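Local coordinates for acyl-CoA N-acyltransferases (NAT) superfamily protein (Arabidopsis thaliana, PDB 6TH0) that probably transfers the acetyl group of acetyl-CoA to the N-terminal methionine of transmembrane proteins and to protein lysines, as a NAA60-type acetyltransferase with a GNAT fold, at residues 66-77 with 91-101; 44-52 with 111-122. One frame throughout, in Å; residues are numbered along the deposited sequence.

Overall arrangement
Contacts 1 and 2 each supply backbone groups to the same acetyl-CoA, a worked example of the GNAT fold. Contact 1 pairs strands 63-73 and 93-102 in the middle of the mixed sheet; contact 2 lays helix 111-123 over the neighbouring strand 45-52. Their centres lie about 13 Å apart, and they meet through the backbone, Val46 N lying 2.7 Å from Ala69 O and Trp48 N 3.0 Å from Val67 O, both probable hydrogen bonds. Strand 93-102 leads on to the helix, and acetyl-CoA touches both: Leu100 O of contact 1 takes the pantetheine amide, while Ala112 N and Lys113 N of contact 2 reach the pyrophosphate.

Contact 1: residues 66-77 with 91-101; sequences FVTAKIVLAKES and EGTLVYILTLG. With ACO (acetyl coenzyme *a), chain C.
Phe66 and Gly101 open an antiparallel ladder between two central strands of the GNAT sheet, the second of which carries the classic beta bulge of this fold: Leu98 and Thr99 both face Thr68. Among the backbone bonds, Thr68 O takes Leu98 N at 2.8 Å and a weak bond from Thr99 N, whereas beyond the bulge the Lys70-Tyr96 and Val72-Leu94 pairs bond in both directions. Past the last pair, Leu73 with Thr93, Ala74 N still bonds Gly92 O.

Apolar contacts line the face that carries Val67, Ala69 and Ile71. There Ala69 CB meets Val95 CG1 at 3.6 Å, and Ile71 CD1 meets Val95 CG2; Val119 of helix 111-123 packs on Val67, Val95 and Ile97.

On the other face, Gly101 CA makes a CH-pi contact with the Phe66 ring, 3.9 Å from the ring centroid. Phe66 CG stands between its own backbone N and carbonyl carbon (chi1 60°), which folds the ring across the neighbouring strand. Thr99 OG1 comes to the ring edge and also bonds His23.

Cofactor binding uses the strand's own backbone: the acetyl-CoA amide N4P donates to Leu100 O at 2.9 Å, almost straight at 171°. Beside Phe66, the hydroxyls Thr68 OG1 and Thr99 OG1 share a 2.6 Å hydrogen bond.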
loop_
_atom_site.group_PDB
_atom_site.type_symbol
_atom_site.label_atom_id
_atom_site.label_comp_id
_atom_site.label_asym_id
_atom_site.label_seq_id
_atom_site.Cartn_x
_atom_site.Cartn_y
_atom_site.Cartn_z
ATOM N N PHE A 66 -2.674 2.597 -8.178
ATOM C CA PHE A 66 -3.150 3.056 -6.877
ATOM C C PHE A 66 -2.283 2.437 -5.793
ATOM O O PHE A 66 -1.682 1.379 -5.989
ATOM C CB PHE A 66 -4.619 2.660 -6.662
ATOM C CG PHE A 66 -4.835 1.201 -6.705
ATOM C CD1 PHE A 66 -4.653 0.429 -5.569
ATOM C CD2 PHE A 66 -5.129 0.565 -7.908
ATOM C CE1 PHE A 66 -4.802 -0.954 -5.619
ATOM C CE2 PHE A 66 -5.284 -0.802 -7.958
ATOM C CZ PHE A 66 -5.141 -1.564 -6.821
ATOM N N VAL A 67 -2.208 3.114 -4.646
ATOM C CA VAL A 67 -1.711 2.504 -3.419
ATOM C C VAL A 67 -2.547 3.057 -2.270
ATOM O O VAL A 67 -2.910 4.236 -2.292
ATOM C CB VAL A 67 -0.216 2.791 -3.189
ATOM C CG1 VAL A 67 0.017 4.288 -3.026
ATOM C CG2 VAL A 67 0.305 2.012 -1.985
ATOM N N THR A 68 -2.995 2.181 -1.369
ATOM C CA THR A 68 -3.733 2.592 -0.175
ATOM C C THR A 68 -2.989 2.158 1.088
ATOM O O THR A 68 -2.306 1.124 1.104
ATOM C CB THR A 68 -5.138 2.013 -0.154
ATOM O OG1 THR A 68 -5.051 0.585 -0.125
ATOM C CG2 THR A 68 -5.910 2.460 -1.396
ATOM N N ALA A 69 -3.098 2.967 2.146
ATOM C CA ALA A 69 -2.368 2.699 3.376
ATOM C C ALA A 69 -3.157 3.255 4.561
ATOM O O ALA A 69 -3.910 4.221 4.430
ATOM C CB ALA A 69 -0.957 3.310 3.354
ATOM N N LYS A 70 -2.921 2.692 5.737
ATOM C CA LYS A 70 -3.575 3.220 6.925
ATOM C C LYS A 70 -2.548 3.416 8.015
ATOM O O LYS A 70 -1.467 2.823 8.001
ATOM C CB LYS A 70 -4.705 2.315 7.439
ATOM C CG LYS A 70 -4.240 0.965 7.967
ATOM C CD LYS A 70 -5.389 0.259 8.674
ATOM C CE LYS A 70 -4.989 -1.121 9.182
ATOM N NZ LYS A 70 -6.131 -1.783 9.874
ATOM N N ILE A 71 -2.918 4.253 8.957
ATOM C CA ILE A 71 -2.029 4.623 10.042
ATOM C C ILE A 71 -2.312 3.709 11.224
ATOM O O ILE A 71 -3.476 3.457 11.568
ATOM C CB ILE A 71 -2.224 6.105 10.383
ATOM C CG1 ILE A 71 -2.043 6.935 9.107
ATOM C CG2 ILE A 71 -1.218 6.534 11.429
ATOM C CD1 ILE A 71 -0.647 6.882 8.526
ATOM N N VAL A 72 -1.243 3.240 11.867
ATOM C CA VAL A 72 -1.293 2.242 12.929
ATOM C C VAL A 72 -0.459 2.743 14.101
ATOM O O VAL A 72 0.689 3.156 13.906
ATOM C CB VAL A 72 -0.729 0.894 12.424
ATOM C CG1 VAL A 72 -0.864 -0.189 13.467
ATOM C CG2 VAL A 72 -1.419 0.478 11.117
ATOM N N LEU A 73 -1.013 2.703 15.310
ATOM C CA LEU A 73 -0.195 2.979 16.481
ATOM C C LEU A 73 0.873 1.901 16.615
ATOM O O LEU A 73 0.573 0.705 16.563
ATOM C CB LEU A 73 -1.057 3.041 17.741
ATOM C CG LEU A 73 -1.917 4.296 17.901
ATOM C CD1 LEU A 73 -2.846 4.157 19.088
ATOM C CD2 LEU A 73 -0.995 5.497 18.114
ATOM N N ALA A 74 2.128 2.325 16.776
ATOM C CA ALA A 74 3.230 1.367 16.751
ATOM C C ALA A 74 3.015 0.227 17.744
ATOM O O ALA A 74 3.258 -0.942 17.418
ATOM C CB ALA A 74 4.557 2.074 17.026
ATOM N N LYS A 75 2.580 0.547 18.967
ATOM C CA LYS A 75 2.450 -0.492 19.984
ATOM C C LYS A 75 1.255 -1.406 19.758
ATOM O O LYS A 75 1.141 -2.422 20.452
ATOM C CB LYS A 75 2.394 0.115 21.385
ATOM C CG LYS A 75 3.774 0.476 21.914
ATOM C CD LYS A 75 3.936 0.136 23.393
ATOM C CE LYS A 75 5.372 0.337 23.869
ATOM N NZ LYS A 75 5.471 0.281 25.364
ATOM N N GLU A 76 0.356 -1.064 18.842
ATOM C CA GLU A 76 -0.762 -1.924 18.488
ATOM C C GLU A 76 -0.497 -2.726 17.222
ATOM O O GLU A 76 -1.390 -3.449 16.754
ATOM C CB GLU A 76 -2.042 -1.089 18.341
ATOM C CG GLU A 76 -2.385 -0.302 19.599
ATOM C CD GLU A 76 -3.706 0.440 19.500
ATOM O OE1 GLU A 76 -4.317 0.700 20.561
ATOM O OE2 GLU A 76 -4.136 0.758 18.370
ATOM N N SER A 77 0.686 -2.567 16.625
ATOM C CA SER A 77 1.010 -3.262 15.388
ATOM C C SER A 77 1.622 -4.617 15.708
ATOM O O SER A 77 2.166 -4.840 16.794
ATOM C CB SER A 77 1.992 -2.447 14.542
ATOM O OG SER A 77 3.278 -2.466 15.147
ATOM N N GLU A 91 5.176 6.833 21.733
ATOM C CA GLU A 91 4.947 5.529 21.120
ATOM C C GLU A 91 5.231 5.564 19.623
ATOM O O GLU A 91 5.929 4.685 19.087
ATOM C CB GLU A 91 3.514 5.078 21.385
ATOM C CG GLU A 91 3.298 3.603 21.183
ATOM C CD GLU A 91 1.831 3.244 21.113
ATOM O OE1 GLU A 91 1.058 3.666 22.013
ATOM O OE2 GLU A 91 1.456 2.548 20.145
ATOM N N GLY A 92 4.689 6.551 18.918
ATOM C CA GLY A 92 4.887 6.609 17.487
ATOM C C GLY A 92 3.884 5.780 16.700
ATOM O O GLY A 92 3.046 5.055 17.244
ATOM N N THR A 93 3.942 5.948 15.384
ATOM C CA THR A 93 3.043 5.291 14.451
ATOM C C THR A 93 3.816 4.557 13.366
ATOM O O THR A 93 5.035 4.665 13.241
ATOM C CB THR A 93 2.107 6.301 13.787
ATOM O OG1 THR A 93 2.900 7.357 13.221
ATOM C CG2 THR A 93 1.084 6.866 14.806
ATOM N N LEU A 94 3.050 3.837 12.572
ATOM C CA LEU A 94 3.527 3.110 11.408
ATOM C C LEU A 94 2.517 3.324 10.296
ATOM O O LEU A 94 1.339 3.566 10.563
ATOM C CB LEU A 94 3.672 1.621 11.701
ATOM C CG LEU A 94 4.772 1.224 12.664
ATOM C CD1 LEU A 94 4.536 -0.176 13.186
ATOM C CD2 LEU A 94 6.109 1.315 11.949
ATOM N N VAL A 95 2.994 3.281 9.051
ATOM C CA VAL A 95 2.123 3.258 7.880
ATOM C C VAL A 95 2.057 1.825 7.377
ATOM O O VAL A 95 3.099 1.185 7.183
ATOM C CB VAL A 95 2.626 4.218 6.788
ATOM C CG1 VAL A 95 1.715 4.158 5.565
ATOM C CG2 VAL A 95 2.688 5.646 7.340
ATOM N N TYR A 96 0.837 1.311 7.200
ATOM C CA TYR A 96 0.593 -0.048 6.721
ATOM C C TYR A 96 0.020 0.010 5.309
ATOM O O TYR A 96 -1.106 0.469 5.114
ATOM C CB TYR A 96 -0.375 -0.777 7.663
ATOM C CG TYR A 96 -0.666 -2.216 7.284
ATOM C CD1 TYR A 96 0.269 -3.224 7.525
ATOM C CD2 TYR A 96 -1.882 -2.570 6.701
ATOM C CE1 TYR A 96 0.016 -4.541 7.182
ATOM C CE2 TYR A 96 -2.147 -3.884 6.346
ATOM C CZ TYR A 96 -1.204 -4.864 6.587
ATOM O OH TYR A 96 -1.487 -6.168 6.241
ATOM N N ILE A 97 0.767 -0.499 4.328
ATOM C CA ILE A 97 0.223 -0.534 2.972
ATOM C C ILE A 97 -0.809 -1.643 2.895
ATOM O O ILE A 97 -0.536 -2.797 3.266
ATOM C CB ILE A 97 1.334 -0.739 1.932
ATOM C CG1 ILE A 97 2.200 0.516 1.816
ATOM C CG2 ILE A 97 0.699 -1.133 0.560
ATOM C CD1 ILE A 97 3.506 0.285 1.093
ATOM N N LEU A 98 -2.011 -1.284 2.446
ATOM C CA LEU A 98 -3.138 -2.193 2.312
ATOM C C LEU A 98 -3.179 -2.788 0.903
ATOM O O LEU A 98 -3.154 -4.008 0.733
ATOM C CB LEU A 98 -4.442 -1.454 2.572
ATOM C CG LEU A 98 -4.637 -0.893 3.999
ATOM C CD1 LEU A 98 -5.618 0.249 3.965
ATOM C CD2 LEU A 98 -5.190 -2.006 4.857
ATOM N N THR A 99 -3.255 -1.930 -0.108
ATOM C CA THR A 99 -3.362 -2.418 -1.480
ATOM C C THR A 99 -2.432 -1.630 -2.390
ATOM O O THR A 99 -2.041 -0.499 -2.105
ATOM C CB THR A 99 -4.796 -2.325 -2.005
ATOM O OG1 THR A 99 -5.149 -0.953 -2.229
ATOM C CG2 THR A 99 -5.791 -2.968 -1.042
ATOM N N LEU A 100 -2.076 -2.264 -3.509
ATOM C CA LEU A 100 -1.197 -1.665 -4.501
ATOM C C LEU A 100 -1.503 -2.370 -5.809
ATOM O O LEU A 100 -1.642 -3.590 -5.797
ATOM C CB LEU A 100 0.274 -1.852 -4.121
ATOM C CG LEU A 100 1.321 -1.596 -5.190
ATOM C CD1 LEU A 100 1.481 -0.100 -5.411
ATOM C CD2 LEU A 100 2.648 -2.228 -4.794
ATOM N N GLY A 101 -1.656 -1.618 -6.897
ATOM C CA GLY A 101 -1.917 -2.226 -8.193
ATOM C C GLY A 101 -1.650 -1.256 -9.315
ATOM O O GLY A 101 -1.798 -0.041 -9.152
HETATM N N1A ACO C . 12.038 -0.992 -18.447
HETATM C C2A ACO C . 11.903 -2.345 -18.231
HETATM N N3A ACO C . 11.537 -3.032 -17.135
HETATM C C4A ACO C . 11.257 -2.188 -16.068
HETATM C C5A ACO C . 11.350 -0.761 -16.136
HETATM C C6A ACO C . 11.751 -0.202 -17.364
HETATM N N6A ACO C . 11.857 1.158 -17.492
HETATM N N7A ACO C . 11.006 -0.172 -14.912
HETATM C C8A ACO C . 10.712 -1.223 -14.120
HETATM N N9A ACO C . 10.850 -2.453 -14.764
HETATM C C1B ACO C . 10.627 -3.788 -14.208
HETATM C C2B ACO C . 11.103 -3.946 -12.692
HETATM O O2B ACO C . 12.449 -4.174 -12.649
HETATM C C3B ACO C . 10.263 -5.291 -12.466
HETATM O O3B ACO C . 10.934 -6.227 -13.155
HETATM P P3B ACO C . 10.805 -7.902 -12.404
HETATM O O7A ACO C . 9.369 -8.133 -12.797
HETATM O O8A ACO C . 11.861 -8.707 -13.141
HETATM O O9A ACO C . 11.033 -7.556 -10.952
HETATM C C4B ACO C . 8.889 -4.935 -13.129
HETATM O O4B ACO C . 9.199 -4.065 -14.266
HETATM C C5B ACO C . 7.916 -4.288 -12.127
HETATM O O5B ACO C . 8.486 -3.182 -11.498
HETATM P P1A ACO C . 7.401 -1.940 -11.532
HETATM O O1A ACO C . 7.114 -1.570 -12.940
HETATM O O2A ACO C . 7.871 -0.918 -10.535
HETATM O O3A ACO C . 5.911 -2.442 -10.903
HETATM P P2A ACO C . 4.681 -2.406 -11.908
HETATM O O4A ACO C . 4.174 -1.030 -12.142
HETATM O O5A ACO C . 4.792 -3.372 -13.059
HETATM O O6A ACO C . 3.387 -3.077 -10.963
HETATM C CBP ACO C . 2.588 -4.723 -9.400
HETATM C CCP ACO C . 3.851 -4.063 -10.106
HETATM C CDP ACO C . 1.987 -3.677 -8.490
HETATM C CEP ACO C . 3.011 -5.955 -8.597
HETATM C CAP ACO C . 1.627 -5.098 -10.558
HETATM O OAP ACO C . 2.113 -6.225 -11.282
HETATM C C9P ACO C . 0.209 -5.447 -10.115
HETATM O O9P ACO C . -0.659 -4.601 -10.114
HETATM N N8P ACO C . -0.078 -6.757 -9.793
HETATM C C7P ACO C . -1.451 -7.179 -9.356
HETATM C C6P ACO C . -1.798 -6.565 -8.031
HETATM C C5P ACO C . -0.842 -7.116 -7.032
HETATM O O5P ACO C . -0.410 -8.258 -7.033
HETATM N N4P ACO C . -0.426 -6.241 -6.048
HETATM C C3P ACO C . 0.530 -6.789 -5.087
HETATM C C2P ACO C . 0.360 -6.111 -3.776
HETATM S S1P ACO C . 1.577 -6.867 -2.591
HETATM C C ACO C . 0.505 -8.177 -2.003
HETATM O O ACO C . 0.653 -9.333 -2.316
HETATM C CH3 ACO C . -0.602 -7.787 -1.169
#

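Contact 2: residues 44-52 with 111-122; sequences DIVSWAAVD and IAKALINEVVKY. With ACO (acetyl coenzyme *a), chain C.
Trp48 is the largest bump on strand 45-52, and its indole lies against the helix between Glu118, Val119 and Tyr122. Glu118 CB stands almost squarely over the five-membered ring of Trp48, 3.9 Å from its centroid and 3° off the normal. At the benzo end, Val119 CG2 touches Trp48 CZ3 at 3.8 Å, while Trp48 CH2 pushes up to Tyr122 CB at 3.5 Å. The two aromatic rings form an offset edge-to-face pair, planes at 67°, with the indole edge turned toward the phenol face. With chi1 at 178°, Tyr122 turns CG away from the backbone N, and the ring slants across to the start of the strand, where Val46 CG1 rests 3.7 Å from Tyr122 CZ.

Helix 111-123 is the crossover helix of the beta-alpha-beta unit that joins the adjacent parallel strands 93-102 and 129-137 of the GNAT sheet. At its first turn, Ala112 N and Lys113 N donate to acetyl-CoA O4A and O2A, at 3.1 and 3.3 Å.

A serine in place of Trp48 would probably open a gap beneath Glu118 and Val119 and leave the Tyr122 ring without its edge-to-face mate. Toward the cofactor the strand's bumps shrink. Leu115 CD2 reaches into the dip between Trp48 CB and Ala50 CB, and Ile111 CG2 meets the Ala50 methyl, CB, at 3.8 Å.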
loop_
_atom_site.group_PDB
_atom_site.type_symbol
_atom_site.label_atom_id
_atom_site.label_comp_id
_atom_site.label_asym_id
_atom_site.label_seq_id
_atom_site.Cartn_x
_atom_site.Cartn_y
_atom_site.Cartn_z
ATOM N N ASP A 44 -8.191 8.101 8.205
ATOM C CA ASP A 44 -7.191 7.138 8.653
ATOM C C ASP A 44 -6.624 6.289 7.528
ATOM O O ASP A 44 -5.713 5.497 7.793
ATOM C CB ASP A 44 -7.741 6.212 9.728
ATOM C CG ASP A 44 -8.913 5.386 9.237
ATOM O OD1 ASP A 44 -9.425 5.677 8.135
ATOM O OD2 ASP A 44 -9.333 4.456 9.956
ATOM N N ILE A 45 -7.025 6.522 6.281
ATOM C CA ILE A 45 -6.419 5.864 5.136
ATOM C C ILE A 45 -5.834 6.952 4.258
ATOM O O ILE A 45 -6.508 7.939 3.945
ATOM C CB ILE A 45 -7.430 5.024 4.330
ATOM C CG1 ILE A 45 -7.861 3.791 5.126
ATOM C CG2 ILE A 45 -6.852 4.640 2.924
ATOM C CD1 ILE A 45 -8.735 2.846 4.322
ATOM N N VAL A 46 -4.561 6.799 3.921
ATOM C CA VAL A 46 -3.887 7.677 2.987
ATOM C C VAL A 46 -3.771 6.912 1.686
ATOM O O VAL A 46 -3.656 5.677 1.668
ATOM C CB VAL A 46 -2.518 8.181 3.494
ATOM C CG1 VAL A 46 -2.708 9.166 4.635
ATOM C CG2 VAL A 46 -1.643 7.016 3.937
ATOM N N SER A 47 -3.817 7.641 0.583
ATOM C CA SER A 47 -3.710 6.901 -0.663
ATOM C C SER A 47 -3.292 7.809 -1.806
ATOM O O SER A 47 -3.386 9.038 -1.729
ATOM C CB SER A 47 -5.042 6.229 -0.988
ATOM O OG SER A 47 -6.046 7.218 -1.098
ATOM N N TRP A 48 -2.802 7.169 -2.863
ATOM C CA TRP A 48 -2.285 7.858 -4.031
ATOM C C TRP A 48 -2.798 7.174 -5.286
ATOM O O TRP A 48 -2.882 5.945 -5.345
ATOM C CB TRP A 48 -0.761 7.886 -4.029
ATOM C CG TRP A 48 -0.200 8.820 -3.015
ATOM C CD1 TRP A 48 0.170 10.116 -3.218
ATOM C CD2 TRP A 48 0.052 8.545 -1.626
ATOM N NE1 TRP A 48 0.643 10.661 -2.052
ATOM C CE2 TRP A 48 0.587 9.715 -1.061
ATOM C CE3 TRP A 48 -0.114 7.420 -0.813
ATOM C CZ2 TRP A 48 0.952 9.803 0.289
ATOM C CZ3 TRP A 48 0.255 7.499 0.520
ATOM C CH2 TRP A 48 0.776 8.691 1.063
ATOM N N ALA A 49 -3.128 7.973 -6.285
ATOM C CA ALA A 49 -3.500 7.479 -7.595
ATOM C C ALA A 49 -2.390 7.839 -8.569
ATOM O O ALA A 49 -1.725 8.865 -8.422
ATOM C CB ALA A 49 -4.832 8.079 -8.060
ATOM N N ALA A 50 -2.168 6.963 -9.535
ATOM C CA ALA A 50 -1.338 7.258 -10.695
ATOM C C ALA A 50 -2.261 7.499 -11.875
ATOM O O ALA A 50 -3.200 6.729 -12.091
ATOM C CB ALA A 50 -0.383 6.103 -11.003
ATOM N N VAL A 51 -2.017 8.577 -12.616
ATOM C CA VAL A 51 -2.821 8.904 -13.786
ATOM C C VAL A 51 -1.912 9.231 -14.961
ATOM O O VAL A 51 -0.781 9.698 -14.793
ATOM C CB VAL A 51 -3.782 10.087 -13.508
ATOM C CG1 VAL A 51 -4.683 9.773 -12.318
ATOM C CG2 VAL A 51 -2.995 11.379 -13.270
ATOM N N ASP A 52 -2.401 8.937 -16.162
ATOM C CA ASP A 52 -1.775 9.355 -17.413
ATOM C C ASP A 52 -2.732 10.358 -18.050
ATOM O O ASP A 52 -3.651 9.977 -18.777
ATOM C CB ASP A 52 -1.506 8.160 -18.322
ATOM C CG ASP A 52 -0.878 8.551 -19.648
ATOM O OD1 ASP A 52 -0.632 9.751 -19.893
ATOM O OD2 ASP A 52 -0.639 7.638 -20.460
ATOM N N ILE A 111 5.863 2.323 -12.188
ATOM C CA ILE A 111 4.764 3.023 -11.531
ATOM C C ILE A 111 4.563 2.499 -10.112
ATOM O O ILE A 111 4.424 3.278 -9.160
ATOM C CB ILE A 111 3.486 2.919 -12.384
ATOM C CG1 ILE A 111 3.689 3.679 -13.696
ATOM C CG2 ILE A 111 2.259 3.470 -11.629
ATOM C CD1 ILE A 111 2.599 3.407 -14.755
ATOM N N ALA A 112 4.570 1.177 -9.938
ATOM C CA ALA A 112 4.390 0.627 -8.598
ATOM C C ALA A 112 5.517 1.058 -7.678
ATOM O O ALA A 112 5.281 1.407 -6.517
ATOM C CB ALA A 112 4.298 -0.897 -8.638
ATOM N N LYS A 113 6.753 1.020 -8.169
ATOM C CA LYS A 113 7.866 1.521 -7.379
ATOM C C LYS A 113 7.628 2.966 -6.958
ATOM O O LYS A 113 7.894 3.344 -5.809
ATOM C CB LYS A 113 9.161 1.387 -8.179
ATOM C CG LYS A 113 10.395 1.875 -7.446
ATOM C CD LYS A 113 11.651 1.579 -8.275
ATOM C CE LYS A 113 12.916 1.705 -7.443
ATOM N NZ LYS A 113 13.163 3.102 -6.995
ATOM N N ALA A 114 7.177 3.806 -7.893
ATOM C CA ALA A 114 6.920 5.205 -7.553
ATOM C C ALA A 114 5.789 5.334 -6.540
ATOM O O ALA A 114 5.854 6.169 -5.629
ATOM C CB ALA A 114 6.612 6.014 -8.810
ATOM N N LEU A 115 4.757 4.503 -6.665
ATOM C CA LEU A 115 3.655 4.558 -5.707
ATOM C C LEU A 115 4.142 4.226 -4.299
ATOM O O LEU A 115 3.828 4.933 -3.332
ATOM C CB LEU A 115 2.533 3.608 -6.148
ATOM C CG LEU A 115 1.667 4.087 -7.323
ATOM C CD1 LEU A 115 0.854 2.932 -7.905
ATOM C CD2 LEU A 115 0.735 5.239 -6.925
ATOM N N ILE A 116 4.923 3.153 -4.160
ATOM C CA ILE A 116 5.498 2.828 -2.857
ATOM C C ILE A 116 6.361 3.976 -2.356
ATOM O O ILE A 116 6.305 4.353 -1.175
ATOM C CB ILE A 116 6.299 1.522 -2.947
ATOM C CG1 ILE A 116 5.367 0.359 -3.291
ATOM C CG2 ILE A 116 7.021 1.260 -1.645
ATOM C CD1 ILE A 116 6.155 -0.876 -3.781
ATOM N N ASN A 117 7.156 4.569 -3.251
ATOM C CA ASN A 117 7.988 5.702 -2.866
ATOM C C ASN A 117 7.149 6.809 -2.228
ATOM O O ASN A 117 7.564 7.428 -1.235
ATOM C CB ASN A 117 8.737 6.214 -4.098
ATOM C CG ASN A 117 9.738 7.280 -3.766
ATOM O OD1 ASN A 117 10.477 7.162 -2.795
ATOM N ND2 ASN A 117 9.773 8.335 -4.571
ATOM N N GLU A 118 5.963 7.070 -2.784
ATOM C CA GLU A 118 5.073 8.070 -2.198
ATOM C C GLU A 118 4.731 7.727 -0.755
ATOM O O GLU A 118 4.699 8.609 0.110
ATOM C CB GLU A 118 3.793 8.189 -3.026
ATOM C CG GLU A 118 4.005 8.732 -4.432
ATOM C CD GLU A 118 4.529 10.152 -4.431
ATOM O OE1 GLU A 118 4.256 10.873 -3.456
ATOM O OE2 GLU A 118 5.227 10.544 -5.392
ATOM N N VAL A 119 4.485 6.448 -0.471
ATOM C CA VAL A 119 4.130 6.054 0.886
ATOM C C VAL A 119 5.317 6.236 1.830
ATOM O O VAL A 119 5.165 6.737 2.948
ATOM C CB VAL A 119 3.624 4.603 0.905
ATOM C CG1 VAL A 119 3.273 4.197 2.325
ATOM C CG2 VAL A 119 2.403 4.434 -0.032
ATOM N N VAL A 120 6.513 5.841 1.394
ATOM C CA VAL A 120 7.703 6.002 2.230
ATOM C C VAL A 120 7.999 7.476 2.459
ATOM O O VAL A 120 8.304 7.899 3.581
ATOM C CB VAL A 120 8.902 5.281 1.580
ATOM C CG1 VAL A 120 10.183 5.533 2.386
ATOM C CG2 VAL A 120 8.610 3.804 1.416
ATOM N N LYS A 121 7.912 8.282 1.402
ATOM C CA LYS A 121 8.121 9.719 1.543
ATOM C C LYS A 121 7.089 10.338 2.475
ATOM O O LYS A 121 7.398 11.266 3.230
ATOM C CB LYS A 121 8.087 10.359 0.154
ATOM C CG LYS A 121 9.432 10.290 -0.567
ATOM C CD LYS A 121 9.371 10.687 -2.044
ATOM C CE LYS A 121 8.577 11.941 -2.332
ATOM N NZ LYS A 121 8.103 11.895 -3.757
ATOM N N TYR A 122 5.854 9.835 2.436
ATOM C CA TYR A 122 4.830 10.307 3.360
ATOM C C TYR A 122 5.186 9.953 4.797
ATOM O O TYR A 122 5.137 10.808 5.687
ATOM C CB TYR A 122 3.462 9.729 2.984
ATOM C CG TYR A 122 2.364 10.159 3.937
ATOM C CD1 TYR A 122 1.796 11.423 3.837
ATOM C CD2 TYR A 122 1.906 9.314 4.944
ATOM C CE1 TYR A 122 0.801 11.839 4.706
ATOM C CE2 TYR A 122 0.903 9.727 5.823
ATOM C CZ TYR A 122 0.360 10.986 5.693
ATOM O OH TYR A 122 -0.632 11.403 6.545
HETATM N N1A ACO C . 12.038 -0.992 -18.447
HETATM C C2A ACO C . 11.903 -2.345 -18.231
HETATM N N3A ACO C . 11.537 -3.032 -17.135
HETATM C C4A ACO C . 11.257 -2.188 -16.068
HETATM C C5A ACO C . 11.350 -0.761 -16.136
HETATM C C6A ACO C . 11.751 -0.202 -17.364
HETATM N N6A ACO C . 11.857 1.158 -17.492
HETATM N N7A ACO C . 11.006 -0.172 -14.912
HETATM C C8A ACO C . 10.712 -1.223 -14.120
HETATM N N9A ACO C . 10.850 -2.453 -14.764
HETATM C C1B ACO C . 10.627 -3.788 -14.208
HETATM C C2B ACO C . 11.103 -3.946 -12.692
HETATM O O2B ACO C . 12.449 -4.174 -12.649
HETATM C C3B ACO C . 10.263 -5.291 -12.466
HETATM O O3B ACO C . 10.934 -6.227 -13.155
HETATM P P3B ACO C . 10.805 -7.902 -12.404
HETATM O O7A ACO C . 9.369 -8.133 -12.797
HETATM O O8A ACO C . 11.861 -8.707 -13.141
HETATM O O9A ACO C . 11.033 -7.556 -10.952
HETATM C C4B ACO C . 8.889 -4.935 -13.129
HETATM O O4B ACO C . 9.199 -4.065 -14.266
HETATM C C5B ACO C . 7.916 -4.288 -12.127
HETATM O O5B ACO C . 8.486 -3.182 -11.498
HETATM P P1A ACO C . 7.401 -1.940 -11.532
HETATM O O1A ACO C . 7.114 -1.570 -12.940
HETATM O O2A ACO C . 7.871 -0.918 -10.535
HETATM O O3A ACO C . 5.911 -2.442 -10.903
HETATM P P2A ACO C . 4.681 -2.406 -11.908
HETATM O O4A ACO C . 4.174 -1.030 -12.142
HETATM O O5A ACO C . 4.792 -3.372 -13.059
HETATM O O6A ACO C . 3.387 -3.077 -10.963
HETATM C CBP ACO C . 2.588 -4.723 -9.400
HETATM C CCP ACO C . 3.851 -4.063 -10.106
HETATM C CDP ACO C . 1.987 -3.677 -8.490
HETATM C CEP ACO C . 3.011 -5.955 -8.597
HETATM C CAP ACO C . 1.627 -5.098 -10.558
HETATM O OAP ACO C . 2.113 -6.225 -11.282
HETATM C C9P ACO C . 0.209 -5.447 -10.115
HETATM O O9P ACO C . -0.659 -4.601 -10.114
HETATM N N8P ACO C . -0.078 -6.757 -9.793
HETATM C C7P ACO C . -1.451 -7.179 -9.356
HETATM C C6P ACO C . -1.798 -6.565 -8.031
HETATM C C5P ACO C . -0.842 -7.116 -7.032
HETATM O O5P ACO C . -0.410 -8.258 -7.033
HETATM N N4P ACO C . -0.426 -6.241 -6.048
HETATM C C3P ACO C . 0.530 -6.789 -5.087
HETATM C C2P ACO C . 0.360 -6.111 -3.776
HETATM S S1P ACO C . 1.577 -6.867 -2.591
HETATM C C ACO C . 0.505 -8.177 -2.003
HETATM O O ACO C . 0.653 -9.333 -2.316
HETATM C CH3 ACO C . -0.602 -7.787 -1.169
#